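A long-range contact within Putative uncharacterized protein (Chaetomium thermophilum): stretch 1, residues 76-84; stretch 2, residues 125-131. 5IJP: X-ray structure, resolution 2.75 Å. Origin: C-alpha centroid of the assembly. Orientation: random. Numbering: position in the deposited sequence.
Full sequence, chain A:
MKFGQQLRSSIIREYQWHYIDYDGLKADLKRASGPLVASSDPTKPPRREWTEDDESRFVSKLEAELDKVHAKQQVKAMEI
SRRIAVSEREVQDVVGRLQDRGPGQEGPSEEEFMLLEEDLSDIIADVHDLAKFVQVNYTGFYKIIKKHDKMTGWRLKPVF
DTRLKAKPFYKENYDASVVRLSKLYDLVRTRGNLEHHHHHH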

# COMPACT_ATOMS: atom_id res chain seq x y z
N LYS A 76 7.93 0.08 -6.01
CA LYS A 76 6.95 0.12 -7.09
C LYS A 76 6.63 1.54 -7.57
O LYS A 76 6.61 1.76 -8.79
N ALA A 77 6.39 2.50 -6.65
CA ALA A 77 6.08 3.89 -6.98
C ALA A 77 7.22 4.59 -7.71
O ALA A 77 6.97 5.35 -8.65
N MET A 78 8.48 4.33 -7.29
CA MET A 78 9.68 4.90 -7.89
C MET A 78 9.92 4.34 -9.29
O MET A 78 10.41 5.07 -10.16
N GLU A 79 9.57 3.05 -9.50
CA GLU A 79 9.67 2.38 -10.80
C GLU A 79 8.64 2.97 -11.75
O GLU A 79 8.93 3.15 -12.93
N ILE A 80 7.44 3.32 -11.22
CA ILE A 80 6.34 3.96 -11.95
C ILE A 80 6.76 5.39 -12.34
O ILE A 80 6.55 5.79 -13.49
N SER A 81 7.39 6.14 -11.41
CA SER A 81 7.90 7.50 -11.62
C SER A 81 8.97 7.52 -12.73
O SER A 81 9.02 8.46 -13.52
N ARG A 82 9.80 6.45 -12.78
CA ARG A 82 10.84 6.24 -13.79
C ARG A 82 10.16 5.92 -15.13
O ARG A 82 10.59 6.44 -16.17
N ARG A 83 9.09 5.09 -15.11
CA ARG A 83 8.30 4.70 -16.28
C ARG A 83 7.57 5.90 -16.89
O ARG A 83 7.44 5.97 -18.11
N ILE A 84 7.11 6.83 -16.04
CA ILE A 84 6.43 8.06 -16.46
C ILE A 84 7.44 8.99 -17.14
O ILE A 84 7.16 9.49 -18.22
N ALA A 125 -2.83 1.47 -15.06
CA ALA A 125 -3.26 0.21 -14.46
C ALA A 125 -2.32 -0.18 -13.31
O ALA A 125 -2.80 -0.66 -12.28
N ASP A 126 -1.00 0.08 -13.47
CA ASP A 126 0.02 -0.17 -12.45
C ASP A 126 -0.13 0.79 -11.27
O ASP A 126 0.16 0.40 -10.14
N VAL A 127 -0.61 2.03 -11.52
CA VAL A 127 -0.88 3.05 -10.50
C VAL A 127 -2.08 2.56 -9.66
O VAL A 127 -1.99 2.56 -8.43
N HIS A 128 -3.16 2.11 -10.33
CA HIS A 128 -4.38 1.58 -9.71
C HIS A 128 -4.10 0.32 -8.89
O HIS A 128 -4.65 0.18 -7.80
N ASP A 129 -3.25 -0.59 -9.41
CA ASP A 129 -2.86 -1.83 -8.73
C ASP A 129 -2.03 -1.53 -7.47
O ASP A 129 -2.17 -2.24 -6.48
N LEU A 130 -1.20 -0.46 -7.52
CA LEU A 130 -0.40 -0.01 -6.38
C LEU A 130 -1.32 0.69 -5.38
O LEU A 130 -1.16 0.50 -4.17
N ALA A 131 -2.30 1.48 -5.88
CA ALA A 131 -3.31 2.18 -5.07
C ALA A 131 -4.18 1.17 -4.33
O ALA A 131 -4.55 1.42 -3.18

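The strongest polar contact between these two antiparallel helical segments centres on a single carboxylate. D126 points its CA-to-CB bond toward the opposing helix and, with chi1 in the m rotamer, presents OD2 to two basic side chains. R83 makes the tighter salt bridge, with NH1 lying 2.9 Å from D126 OD2. The carboxylate oxygen sits at the edge of the guanidinium, near its plane, which is where the N-H bonds of an arginine are directed; even so, the pair is best described as a salt bridge. To arrive there R83 runs through chi1 m, chi2 t and chi3 p, so that its long aliphatic portion carries the charge across the gap.

K76 supplies the second salt bridge, a longer one, with its NZ 3.6 Å from D126 OD2. It starts from chi1 t and chi2 p, has chi3 between wells at -146°, and finishes with chi4 m. K76 and R83 are seven residues apart, about two turns of helix, so both can aim their CA-to-CB bonds toward the same partner helix and converge on one acidic group from different points along their own. Lysine and arginine suit such positions because a flexible hydrocarbon stem can span several ångströms before ending in a positive charge. The amino group of K76 and both terminal nitrogens of R83 also form hydrogen bonds elsewhere in the structure, so K76 and R83 each have polar partners besides D126.

Beyond this charged cluster the packing is mostly apolar. I80 lies between K76 and R83 in sequence, one turn from each, and likewise points toward the other helix. Its chi1 m, chi2 t rotamer extends CD1 to 3.7 Å from the backbone O of D126 and 3.9 Å from L130 CD2, while its CG2 packs 3.8 Å from V127 CG2. The beta-branched isoleucine therefore offers methyl groups to more than one neighbour. V127, with chi1 t, meets it although its own CA-to-CB bond runs sideways; a short branched side chain can fill space here without having to reach far.

L130, buried and pointing toward the first stretch, completes the apolar patch. Its chi1 t, chi2 p rotamer spreads the two methyl groups: CD1 comes within 3.8 Å of K76 CB, and CD2 lies 3.8 Å from A77 CB as well as near I80. The lysine thus contributes its aliphatic base to packing and its amino end to charge pairing. A77 points sideways, and with this small side chain, L130 CD2 also lies 3.8 Å from A77 CA.

Both segments belong to longer helices, whose axes approach to 10.6 Å at an angle of 164° between their N-to-C directions. No hydrogen bond crosses between the stretches, so salt bridges and van der Waals packing account for the contact. On the first helix, S81 lies out of reach of the second and turns its OG back to A77 O, a hydrogen bond of 3.1 Å.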

# COMPACT_ATOMS: atom_id res chain seq x y z
CB LYS A 76 5.67 -0.65 -6.70
CG LYS A 76 4.82 -1.07 -7.90
CD LYS A 76 5.29 -2.38 -8.55
CE LYS A 76 5.08 -2.40 -10.04
NZ LYS A 76 3.64 -2.49 -10.42
CB ALA A 77 5.72 4.67 -5.72
CB MET A 78 10.89 4.68 -6.99
CG MET A 78 11.06 5.77 -5.95
SD MET A 78 12.29 5.38 -4.68
CE MET A 78 13.73 5.14 -5.68
CB GLU A 79 9.47 0.86 -10.65
CG GLU A 79 10.74 0.12 -10.28
CD GLU A 79 10.58 -1.30 -9.75
OE1 GLU A 79 9.43 -1.72 -9.50
OE2 GLU A 79 11.61 -1.97 -9.56
CB ILE A 80 5.00 3.89 -11.15
CG1 ILE A 80 4.43 2.45 -11.18
CG2 ILE A 80 3.96 4.89 -11.67
CD1 ILE A 80 3.46 2.10 -10.03
CB SER A 81 8.47 8.08 -10.33
OG SER A 81 7.45 8.28 -9.36
CB ARG A 82 11.78 5.11 -13.36
CG ARG A 82 12.96 4.86 -14.29
CD ARG A 82 13.53 3.46 -14.13
NE ARG A 82 12.59 2.43 -14.59
CZ ARG A 82 12.65 1.15 -14.24
NH1 ARG A 82 11.75 0.29 -14.70
NH2 ARG A 82 13.60 0.72 -13.41
CB ARG A 83 7.30 3.58 -15.94
CG ARG A 83 7.90 2.18 -15.96
CD ARG A 83 6.83 1.11 -15.82
NE ARG A 83 6.09 0.91 -17.07
CZ ARG A 83 5.02 0.14 -17.20
NH1 ARG A 83 4.54 -0.52 -16.15
NH2 ARG A 83 4.41 0.02 -18.37
CB ILE A 84 5.65 8.74 -15.28
CG1 ILE A 84 4.41 7.91 -14.89
CG2 ILE A 84 5.25 10.19 -15.62
CD1 ILE A 84 3.82 8.19 -13.50
CB ALA A 125 -3.29 -0.89 -15.51
CB ASP A 126 1.43 -0.10 -13.06
CG ASP A 126 1.89 -1.36 -13.78
OD1 ASP A 126 1.03 -2.10 -14.31
OD2 ASP A 126 3.12 -1.60 -13.83
CB VAL A 127 -1.10 4.47 -11.10
CG1 VAL A 127 -1.73 5.43 -10.10
CG2 VAL A 127 0.20 5.05 -11.64
CB HIS A 128 -5.47 1.34 -10.78
CG HIS A 128 -6.71 0.69 -10.24
ND1 HIS A 128 -7.09 -0.58 -10.64
CD2 HIS A 128 -7.61 1.16 -9.35
CE1 HIS A 128 -8.21 -0.84 -9.98
NE2 HIS A 128 -8.56 0.17 -9.19
CB ASP A 129 -2.11 -2.78 -9.67
CG ASP A 129 -2.98 -3.46 -10.72
OD1 ASP A 129 -4.11 -3.87 -10.37
OD2 ASP A 129 -2.52 -3.61 -11.87
CB LEU A 130 0.74 0.93 -6.84
CG LEU A 130 1.63 1.55 -5.75
CD1 LEU A 130 2.48 0.50 -5.04
CD2 LEU A 130 2.52 2.62 -6.32
CB ALA A 131 -4.17 3.08 -5.94